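Local coordinates for protein pectinesterase (Sitophilus oryzae, PDB 4PMH) that hydrolyses the methyl esters of pectin to release methanol and leave polygalacturonate, and probably serves the weevil in digesting plant cell walls, at residues A24-G29 against Q311-E316; V253-D258 against Y265-Y270. All coordinates share one frame; numbering follows the deposited sequence.

Contact 1 of 2, residues A24-G29 against Q311-E316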
# COMPACT_ATOMS: atom_id res chain seq x y z
N ALA A 24 -4.74 4.18 17.89
CA ALA A 24 -4.09 5.26 18.62
C ALA A 24 -2.58 5.03 18.77
O ALA A 24 -1.77 5.94 18.75
CB ALA A 24 -4.73 5.41 19.99
N THR A 25 -2.24 3.78 18.93
CA THR A 25 -0.91 3.38 19.18
C THR A 25 -0.07 3.47 17.88
O THR A 25 1.02 4.06 17.86
CB THR A 25 -1.02 2.01 19.86
OG1 THR A 25 -0.79 2.18 21.28
CG2 THR A 25 -0.16 1.04 19.31
N TYR A 26 -0.62 2.94 16.79
CA TYR A 26 0.02 3.06 15.46
C TYR A 26 0.12 4.52 14.94
O TYR A 26 1.04 4.88 14.19
CB TYR A 26 -0.71 2.14 14.46
CG TYR A 26 -0.22 0.72 14.44
CD1 TYR A 26 -0.68 -0.23 15.36
CD2 TYR A 26 0.70 0.30 13.49
CE1 TYR A 26 -0.21 -1.53 15.34
CE2 TYR A 26 1.18 -0.99 13.47
CZ TYR A 26 0.72 -1.90 14.40
OH TYR A 26 1.19 -3.18 14.35
N LEU A 27 -0.83 5.37 15.35
CA LEU A 27 -0.84 6.76 14.96
C LEU A 27 0.30 7.57 15.59
O LEU A 27 0.71 8.59 15.04
CB LEU A 27 -2.20 7.41 15.31
CG LEU A 27 -3.38 7.15 14.39
CD1 LEU A 27 -4.68 7.58 15.08
CD2 LEU A 27 -3.21 7.85 13.05
N GLN A 28 0.79 7.12 16.74
CA GLN A 28 2.00 7.68 17.33
C GLN A 28 1.87 9.19 17.52
O GLN A 28 2.78 9.93 17.23
CB GLN A 28 3.21 7.34 16.46
CG GLN A 28 3.54 5.86 16.37
CD GLN A 28 4.51 5.55 15.24
OE1 GLN A 28 5.70 5.82 15.35
NE2 GLN A 28 4.00 4.98 14.15
N GLY A 29 0.72 9.64 17.99
CA GLY A 29 0.50 11.05 18.27
C GLY A 29 -0.13 11.83 17.13
O GLY A 29 -0.64 12.93 17.34
N GLN A 311 6.70 -5.90 9.87
CA GLN A 311 5.80 -5.94 11.02
C GLN A 311 4.37 -5.77 10.54
O GLN A 311 4.08 -4.84 9.78
CB GLN A 311 6.15 -4.84 12.02
CG GLN A 311 5.65 -5.06 13.45
CD GLN A 311 4.20 -4.70 13.68
OE1 GLN A 311 3.62 -3.87 12.97
NE2 GLN A 311 3.58 -5.33 14.69
N LEU A 312 3.49 -6.67 11.00
CA LEU A 312 2.09 -6.72 10.61
C LEU A 312 1.22 -7.34 11.69
O LEU A 312 1.48 -8.44 12.12
CB LEU A 312 1.91 -7.55 9.34
CG LEU A 312 0.48 -7.88 8.93
CD1 LEU A 312 -0.35 -6.65 8.59
CD2 LEU A 312 0.53 -8.80 7.72
N ILE A 313 0.19 -6.64 12.10
CA ILE A 313 -0.85 -7.18 12.96
C ILE A 313 -2.21 -7.12 12.27
O ILE A 313 -2.62 -6.06 11.79
CB ILE A 313 -0.86 -6.43 14.29
CG1 ILE A 313 0.40 -6.81 15.06
CG2 ILE A 313 -2.14 -6.76 15.09
CD1 ILE A 313 0.59 -6.01 16.32
N ILE A 314 -2.89 -8.26 12.20
CA ILE A 314 -4.27 -8.32 11.73
C ILE A 314 -5.15 -8.59 12.94
O ILE A 314 -5.05 -9.64 13.56
CB ILE A 314 -4.48 -9.40 10.67
CG1 ILE A 314 -3.61 -9.10 9.45
CG2 ILE A 314 -5.94 -9.47 10.26
CD1 ILE A 314 -3.44 -10.26 8.51
N LYS A 315 -5.96 -7.60 13.29
CA LYS A 315 -6.76 -7.61 14.52
C LYS A 315 -8.26 -7.43 14.24
O LYS A 315 -8.63 -6.53 13.49
CB LYS A 315 -6.31 -6.46 15.41
CG LYS A 315 -7.09 -6.28 16.70
CD LYS A 315 -6.29 -5.40 17.65
CE LYS A 315 -7.02 -5.13 18.96
NZ LYS A 315 -6.22 -4.21 19.81
N GLU A 316 -9.10 -8.26 14.86
CA GLU A 316 -10.56 -8.11 14.78
C GLU A 316 -11.06 -7.93 13.35
O GLU A 316 -11.91 -7.10 13.05
CB GLU A 316 -11.02 -7.02 15.77
CG GLU A 316 -10.66 -7.47 17.17
CD GLU A 316 -11.02 -6.52 18.28
OE1 GLU A 316 -11.59 -5.47 17.98
OE2 GLU A 316 -10.73 -6.86 19.45
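Gln311 opens the strand segment by taking the phenol of Tyr26, which reaches across from helix 23-27. Tyr26 OH donates to Gln311 OE1 at 2.9 Å, lying in the carbonyl plane on a lone pair. The acceptor sits at the edge of the ring, and the ring and amide planes are 38° apart. The glutamine puts CG anti to its own nitrogen (chi1 -159°) and then bends at chi2, which turns its amide to meet the hydroxyl. The same OE1 also accepts from Gly266 N, so two donors fix the amide. Two residues along the strand, Ile313 sets CD1 against Tyr26 OH at 3.5 Å, an apolar flank beside a buried polar group. A phenylalanine in place of Tyr26 would probably leave Gln311 OE1 without one of its two donors and its amide less firmly fixed. On the helix side, Gln28, which leaves the helix with positive phi, folds back and gives NE2 to Tyr26 O at 3.0 Å. Helix 23-27 lies over the parallel sheet of a right-handed beta-helix, with Tyr26 stacked on Phe268 of strand 267-270 and touching Ile235 of strand 233-237, and with strand 311-315 lying between strands 267-270 and 355-359.

Contact 2 of 2, residues V253-D258 against Y265-Y270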
# COMPACT_ATOMS: atom_id res chain seq x y z
N VAL A 253 0.03 -13.97 -2.19
CA VAL A 253 0.47 -13.41 -0.90
C VAL A 253 -0.01 -11.96 -0.78
O VAL A 253 0.23 -11.17 -1.67
CB VAL A 253 1.99 -13.40 -0.73
CG1 VAL A 253 2.34 -13.27 0.75
CG2 VAL A 253 2.64 -14.64 -1.32
N VAL A 254 -0.64 -11.60 0.33
CA VAL A 254 -1.22 -10.25 0.43
C VAL A 254 -0.17 -9.20 0.81
O VAL A 254 0.18 -8.32 -0.02
CB VAL A 254 -2.38 -10.23 1.43
CG1 VAL A 254 -2.95 -8.82 1.58
CG2 VAL A 254 -3.46 -11.20 0.99
N PHE A 255 0.34 -9.29 2.05
CA PHE A 255 1.24 -8.29 2.62
C PHE A 255 2.71 -8.67 2.49
O PHE A 255 3.08 -9.81 2.71
CB PHE A 255 0.91 -8.07 4.10
CG PHE A 255 -0.49 -7.60 4.34
CD1 PHE A 255 -0.82 -6.27 4.21
CD2 PHE A 255 -1.50 -8.49 4.68
CE1 PHE A 255 -2.12 -5.83 4.43
CE2 PHE A 255 -2.80 -8.07 4.90
CZ PHE A 255 -3.11 -6.74 4.77
N ALA A 256 3.53 -7.68 2.14
CA ALA A 256 4.98 -7.84 2.10
C ALA A 256 5.66 -6.62 2.72
O ALA A 256 6.25 -5.81 2.03
CB ALA A 256 5.49 -8.09 0.67
N PRO A 257 5.61 -6.51 4.06
CA PRO A 257 6.29 -5.39 4.73
C PRO A 257 7.80 -5.53 4.84
O PRO A 257 8.31 -6.65 5.03
CB PRO A 257 5.65 -5.35 6.13
CG PRO A 257 4.82 -6.58 6.24
CD PRO A 257 5.03 -7.45 5.03
N ASP A 258 8.51 -4.40 4.69
CA ASP A 258 9.96 -4.34 4.92
C ASP A 258 10.26 -3.38 6.07
O ASP A 258 11.31 -2.72 6.12
CB ASP A 258 10.73 -3.99 3.63
CG ASP A 258 10.65 -2.53 3.23
OD1 ASP A 258 9.66 -1.83 3.53
OD2 ASP A 258 11.59 -2.09 2.51
N TYR A 265 5.90 -0.02 14.85
CA TYR A 265 4.63 0.04 14.15
C TYR A 265 4.80 -0.06 12.64
O TYR A 265 5.15 0.93 11.98
CB TYR A 265 3.90 1.33 14.52
CG TYR A 265 3.69 1.43 16.02
CD1 TYR A 265 2.82 0.57 16.66
CD2 TYR A 265 4.42 2.33 16.79
CE1 TYR A 265 2.64 0.63 18.04
CE2 TYR A 265 4.24 2.39 18.17
CZ TYR A 265 3.36 1.53 18.78
OH TYR A 265 3.18 1.57 20.15
N GLY A 266 4.52 -1.24 12.10
CA GLY A 266 4.46 -1.44 10.65
C GLY A 266 3.03 -1.33 10.19
O GLY A 266 2.43 -0.25 10.25
N TYR A 267 2.45 -2.45 9.77
CA TYR A 267 1.10 -2.46 9.21
C TYR A 267 0.08 -2.93 10.27
O TYR A 267 0.32 -3.89 10.98
CB TYR A 267 1.07 -3.34 7.96
CG TYR A 267 1.82 -2.81 6.75
CD1 TYR A 267 2.20 -1.48 6.64
CD2 TYR A 267 2.12 -3.67 5.67
CE1 TYR A 267 2.84 -0.99 5.50
CE2 TYR A 267 2.75 -3.19 4.54
CZ TYR A 267 3.13 -1.86 4.46
OH TYR A 267 3.74 -1.39 3.34
N PHE A 268 -1.02 -2.21 10.38
CA PHE A 268 -2.12 -2.56 11.28
C PHE A 268 -3.41 -2.67 10.48
O PHE A 268 -3.90 -1.68 9.90
CB PHE A 268 -2.26 -1.49 12.35
CG PHE A 268 -3.24 -1.82 13.43
CD1 PHE A 268 -3.12 -2.95 14.20
CD2 PHE A 268 -4.27 -0.96 13.70
CE1 PHE A 268 -4.03 -3.23 15.21
CE2 PHE A 268 -5.18 -1.21 14.72
CZ PHE A 268 -5.06 -2.35 15.47
N VAL A 269 -3.92 -3.90 10.42
CA VAL A 269 -5.17 -4.20 9.73
C VAL A 269 -6.24 -4.47 10.80
O VAL A 269 -6.12 -5.43 11.58
CB VAL A 269 -4.99 -5.42 8.82
CG1 VAL A 269 -6.31 -5.81 8.20
CG2 VAL A 269 -3.93 -5.15 7.75
N TYR A 270 -7.28 -3.63 10.83
CA TYR A 270 -8.27 -3.60 11.91
C TYR A 270 -9.71 -3.45 11.37
O TYR A 270 -9.97 -2.61 10.53
CB TYR A 270 -7.96 -2.43 12.81
CG TYR A 270 -8.89 -2.18 13.97
CD1 TYR A 270 -9.06 -3.12 14.96
CD2 TYR A 270 -9.53 -0.95 14.12
CE1 TYR A 270 -9.88 -2.89 16.05
CE2 TYR A 270 -10.35 -0.70 15.21
CZ TYR A 270 -10.53 -1.68 16.17
OH TYR A 270 -11.35 -1.45 17.25
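The rings of Phe255 and Tyr267 meet obliquely, with Phe255 CD1 4.2 Å from Tyr267 CD2. Over one face of the Phe255 ring lies Val254 CG1, its own neighbour in sequence, 3.3 Å above the plane and displaced toward the rim. The far end of that ring runs into Val269, whose CG2 comes within 3.5 Å of Phe255 CZ; the two side chains approach from opposite directions, and the methyl again arrives at a slant. Val269 has CG1 anti to its backbone nitrogen (chi1 175°), which leaves CG2 as the branch that touches the phenyl.

The Tyr267 ring serves two partners at one corner. Besides Phe255 it receives Pro257, whose CB stands 3.9 Å from Tyr267 CD2 and 4.0 Å from Tyr267 CE2, while Pro257 CG also approaches Tyr267 CD2. The pyrrolidine crosses the aromatic side chain at an angle. The phenol end is occupied differently: Tyr267 OH is hydrogen-bonded to Ala204 O, so the polar atom of this largely apolar group is satisfied.

The two strands face each other across the interior of the beta-helix, their axes 10.0 Å apart and their directions 154° apart, too distant to pair through their backbones. Leu312 of strand 311-315 touches both Phe255 and Tyr267, and Phe241 meets Phe255 edge-to-face. Pro257 lies about 6 Å, side chain to side chain, from Arg290 and Trp292, which by similarity bind substrate. The chemistry is therefore that of a hydrophobic interior: all three cross-contacts are carbon on carbon, and cohesion between these two sheets rests here on the fit of apolar surfaces rather than on directed bonds.

Overall arrangement
From the N terminus, the chain lays down helix 23-27 early and then runs through most of the beta-helix before strand 311-315 returns to it, so contact 1 closes a loop of 281 intervening residues. Contact 2 is nested inside that loop and is far more local: only six residues separate 253-258 from 265-270, where the chain turns from one sheet to another. The two contacts have centres about 10 Å apart and share a sheet, since strands 267-270 and 311-315 are parallel neighbours in it. Contact 1 binds helix 23-27 to this sheet's outside, whereas contact 2 joins its inner side to the sheet containing strand 252-257.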